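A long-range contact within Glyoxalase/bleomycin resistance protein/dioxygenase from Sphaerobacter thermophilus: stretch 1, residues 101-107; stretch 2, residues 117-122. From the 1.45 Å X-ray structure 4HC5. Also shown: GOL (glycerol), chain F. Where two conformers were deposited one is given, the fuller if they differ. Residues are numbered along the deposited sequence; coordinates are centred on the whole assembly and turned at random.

Stretch 1 101-107: GVTFTKP
Stretch 2 117-122: ATWFSD

A short antiparallel backbone pairing, two strand-type hydrogen bonds long, joins residues 101-107 to strand 117-121, extended at one end by a threonine hydroxyl and a water and at the other by a glycerol. Gly-101 (phi/psi 94/13) closes a helix in a Schellman motif; from Val-102 the chain runs extended. Phe-104 and Phe-120 form the non-hydrogen-bonded pair, CA to CA 4.2 Å. Flanking them, Ser-121 N donates to Thr-103 O (3.1 Å) and Thr-105 N to Trp-119 O (3.0 Å).

Thr-105 (-73/-31) breaks the extended run, and the pairing passes to a side chain: Thr-118, chi1 t, donates OG1 to Lys-106 O at 2.6 Å. Beyond it, water 1 donates to Pro-107 O (2.9 Å) and Ala-117 O (2.8 Å), bridging carbonyls that cannot bond each other. At the other end glycerol O3 accepts from Thr-103 N (2.9 Å) and donates to Ser-121 O (2.6 Å), linking the two backbones.

Phe-104 (m, chi2 87°) and Phe-120 (p, chi2 90°) share one face of the sheet. Phe-120 CB sits over the Phe-104 ring, 3.9 Å from its centroid, while the ring planes meet obliquely at 54°. Val-102, chi1 t, brings CG1 to 3.7 Å from Phe-120 CD1. The all-trans outer chain of Lys-106 brings CE to 4.0 Å from Trp-119 CZ3.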

ATOM      1  N   GLY A 101       4.476  -3.809 -23.938  1.00 22.74           N
ATOM      2  CA  GLY A 101       3.137  -4.466 -23.951  1.00 22.69           C
ATOM      3  C   GLY A 101       2.162  -4.153 -22.849  1.00 22.21           C
ATOM      4  O   GLY A 101       1.132  -4.793 -22.698  1.00 22.56           O
ATOM      5  N   VAL A 102       2.478  -3.108 -22.097  1.00 20.11           N
ATOM      6  CA  VAL A 102       1.563  -2.688 -21.016  1.00 19.14           C
ATOM      7  C   VAL A 102       0.354  -2.023 -21.616  1.00 19.65           C
ATOM      8  O   VAL A 102       0.418  -1.187 -22.524  1.00 21.57           O
ATOM      9  CB  VAL A 102       2.268  -1.744 -20.013  1.00 17.99           C
ATOM     10  CG1 VAL A 102       1.342  -1.250 -18.932  1.00 18.60           C
ATOM     11  CG2 VAL A 102       3.463  -2.508 -19.353  1.00 19.55           C
ATOM     12  N   THR A 103      -0.754  -2.311 -20.962  1.00 18.91           N
ATOM     13  CA  THR A 103      -2.078  -1.696 -21.238  1.00 19.26           C
ATOM     14  C   THR A 103      -2.335  -0.467 -20.452  1.00 17.92           C
ATOM     15  O   THR A 103      -2.460  -0.563 -19.243  1.00 19.87           O
ATOM     16  CB  THR A 103      -3.243  -2.718 -20.943  1.00 22.98           C
ATOM     17  OG1 THR A 103      -3.026  -3.884 -21.756  1.00 28.62           O
ATOM     18  CG2 THR A 103      -4.577  -2.158 -21.287  1.00 24.80           C
ATOM     19  N   PHE A 104      -2.392   0.661 -21.131  1.00 19.83           N
ATOM     20  CA  PHE A 104      -2.783   1.955 -20.529  1.00 17.04           C
ATOM     21  C   PHE A 104      -4.193   2.298 -20.945  1.00 17.58           C
ATOM     22  O   PHE A 104      -4.675   1.878 -22.034  1.00 18.90           O
ATOM     23  CB  PHE A 104      -1.904   3.084 -21.028  1.00 17.05           C
ATOM     24  CG  PHE A 104      -0.529   3.075 -20.494  1.00 17.14           C
ATOM     25  CD1 PHE A 104       0.513   2.364 -21.056  1.00 18.74           C
ATOM     26  CD2 PHE A 104      -0.256   3.811 -19.338  1.00 17.22           C
ATOM     27  CE1 PHE A 104       1.739   2.339 -20.486  1.00 19.30           C
ATOM     28  CE2 PHE A 104       1.009   3.809 -18.779  1.00 17.63           C
ATOM     29  CZ  PHE A 104       2.014   3.059 -19.345  1.00 18.03           C
ATOM     30  N   THR A 105      -4.892   3.074 -20.126  1.00 16.80           N
ATOM     31  CA  THR A 105      -6.229   3.530 -20.468  1.00 17.69           C
ATOM     32  C   THR A 105      -6.239   4.634 -21.573  1.00 17.66           C
ATOM     33  O   THR A 105      -7.202   4.761 -22.320  1.00 20.59           O
ATOM     34  CB  THR A 105      -7.015   3.985 -19.246  1.00 18.61           C
ATOM     35  OG1 THR A 105      -6.338   5.048 -18.633  1.00 19.37           O
ATOM     36  CG2 THR A 105      -7.205   2.836 -18.256  1.00 20.58           C
ATOM     37  N   LYS A 106      -5.174   5.422 -21.573  1.00 18.91           N
ATOM     38  CA  LYS A 106      -5.022   6.578 -22.501  1.00 20.24           C
ATOM     39  C   LYS A 106      -3.652   7.210 -22.271  1.00 18.77           C
ATOM     40  O   LYS A 106      -2.981   6.868 -21.250  1.00 18.61           O
ATOM     41  CB  LYS A 106      -6.148   7.607 -22.373  1.00 22.36           C
ATOM     42  CG  LYS A 106      -6.256   8.182 -20.955  1.00 21.39           C
ATOM     43  CD  LYS A 106      -7.413   9.173 -20.797  1.00 25.11           C
ATOM     44  CE  LYS A 106      -7.485   9.665 -19.373  1.00 30.96           C
ATOM     45  NZ  LYS A 106      -8.682  10.525 -19.332  1.00 42.39           N
ATOM     46  N   PRO A 107      -3.227   8.139 -23.132  1.00 18.45           N
ATOM     47  CA  PRO A 107      -1.930   8.750 -22.851  1.00 19.39           C
ATOM     48  C   PRO A 107      -1.979   9.640 -21.606  1.00 19.54           C
ATOM     49  O   PRO A 107      -3.043  10.029 -21.173  1.00 19.90           O
ATOM     50  CB  PRO A 107      -1.668   9.574 -24.124  1.00 23.16           C
ATOM     51  CG  PRO A 107      -2.508   8.867 -25.177  1.00 24.11           C
ATOM     52  CD  PRO A 107      -3.742   8.542 -24.456  1.00 20.05           C
ATOM     53  N   ALA A 117      -0.848  12.495 -15.480  1.00 17.15           N
ATOM     54  CA  ALA A 117      -1.146  11.145 -14.965  1.00 16.32           C
ATOM     55  C   ALA A 117      -1.846  10.327 -16.020  1.00 15.46           C
ATOM     56  O   ALA A 117      -2.491  10.853 -16.960  1.00 17.18           O
ATOM     57  CB  ALA A 117      -1.950  11.216 -13.687  1.00 17.42           C
ATOM     58  N   THR A 118      -1.837   9.018 -15.761  1.00 16.41           N
ATOM     59  CA  THR A 118      -2.667   8.064 -16.481  1.00 15.79           C
ATOM     60  C   THR A 118      -2.839   6.809 -15.650  1.00 14.88           C
ATOM     61  O   THR A 118      -2.357   6.748 -14.530  1.00 16.06           O
ATOM     62  CB  THR A 118      -2.156   7.795 -17.921  1.00 19.39           C
ATOM     63  OG1 THR A 118      -3.161   7.000 -18.610  1.00 21.99           O
ATOM     64  CG2 THR A 118      -0.769   7.193 -17.978  1.00 22.05           C
ATOM     65  N   TRP A 119      -3.462   5.817 -16.215  1.00 15.37           N
ATOM     66  CA  TRP A 119      -3.680   4.513 -15.539  0.50 15.03           C
ATOM     67  C   TRP A 119      -3.217   3.371 -16.405  1.00 14.66           C
ATOM     68  O   TRP A 119      -3.311   3.416 -17.643  1.00 16.12           O
ATOM     69  CB  TRP A 119      -5.178   4.259 -15.285  0.50 14.93           C
ATOM     70  CG  TRP A 119      -5.802   5.256 -14.307  0.50 16.39           C
ATOM     71  CD1 TRP A 119      -6.122   5.027 -12.958  0.50 15.68           C
ATOM     72  CD2 TRP A 119      -6.235   6.640 -14.573  0.50 17.79           C
ATOM     73  NE1 TRP A 119      -6.687   6.115 -12.431  0.50 17.31           N
ATOM     74  CE2 TRP A 119      -6.822   7.126 -13.347  0.50 21.39           C
ATOM     75  CE3 TRP A 119      -6.203   7.493 -15.690  0.50 16.55           C
ATOM     76  CZ2 TRP A 119      -7.296   8.457 -13.229  0.50 20.37           C
ATOM     77  CZ3 TRP A 119      -6.749   8.796 -15.590  0.50 22.99           C
ATOM     78  CH2 TRP A 119      -7.257   9.274 -14.384  0.50 21.45           C
ATOM     79  N   PHE A 120      -2.681   2.359 -15.760  1.00 14.90           N
ATOM     80  CA  PHE A 120      -2.285   1.145 -16.436  1.00 15.62           C
ATOM     81  C   PHE A 120      -2.632  -0.048 -15.592  1.00 16.09           C
ATOM     82  O   PHE A 120      -2.882   0.041 -14.376  1.00 16.25           O
ATOM     83  CB  PHE A 120      -0.833   1.151 -16.867  1.00 16.93           C
ATOM     84  CG  PHE A 120       0.118   0.901 -15.741  1.00 15.68           C
ATOM     85  CD1 PHE A 120       0.500  -0.370 -15.417  1.00 17.14           C
ATOM     86  CD2 PHE A 120       0.685   1.972 -15.053  1.00 16.48           C
ATOM     87  CE1 PHE A 120       1.382  -0.595 -14.385  1.00 19.25           C
ATOM     88  CE2 PHE A 120       1.557   1.726 -14.010  1.00 18.36           C
ATOM     89  CZ  PHE A 120       1.907   0.462 -13.696  1.00 18.40           C
ATOM     90  N   SER A 121      -2.639  -1.191 -16.218  1.00 16.24           N
ATOM     91  CA  SER A 121      -2.889  -2.467 -15.540  0.50 16.40           C
ATOM     92  C   SER A 121      -1.813  -3.495 -15.749  1.00 16.41           C
ATOM     93  O   SER A 121      -1.032  -3.467 -16.691  1.00 17.94           O
ATOM     94  CB  SER A 121      -4.200  -3.090 -16.030  0.50 19.74           C
ATOM     95  OG  SER A 121      -5.340  -2.261 -15.772  0.50 22.10           O
ATOM     96  N   ASP A 122      -1.763  -4.403 -14.746  1.00 15.30           N
ATOM     97  CA  ASP A 122      -0.892  -5.577 -14.838  1.00 17.56           C
ATOM     98  C   ASP A 122      -1.660  -6.690 -15.634  1.00 18.15           C
ATOM     99  O   ASP A 122      -2.820  -6.522 -15.990  1.00 17.34           O
ATOM    100  CB  ASP A 122      -0.353  -6.026 -13.481  1.00 15.86           C
ATOM    101  CG  ASP A 122      -1.337  -6.766 -12.620  1.00 16.02           C
ATOM    102  OD1 ASP A 122      -2.458  -7.034 -13.000  1.00 17.23           O
ATOM    103  OD2 ASP A 122      -0.868  -7.082 -11.473  1.00 16.42           O
TER
HETATM  104  C1  GOL F 302      -0.786  -8.204 -20.177  0.50 35.49           C
HETATM  105  O1  GOL F 302      -2.213  -8.301 -20.402  0.50 38.44           O
HETATM  106  C2  GOL F 302      -0.317  -6.729 -20.140  0.50 35.23           C
HETATM  107  O2  GOL F 302       1.084  -6.745 -19.932  0.50 32.52           O
HETATM  108  C3  GOL F 302      -0.832  -5.926 -18.970  0.50 29.08           C
HETATM  109  O3  GOL F 302      -0.665  -4.519 -19.055  0.50 25.21           O
HETATM  110  O   HOH W   1      -4.524  10.028 -18.691  1.00 32.41           O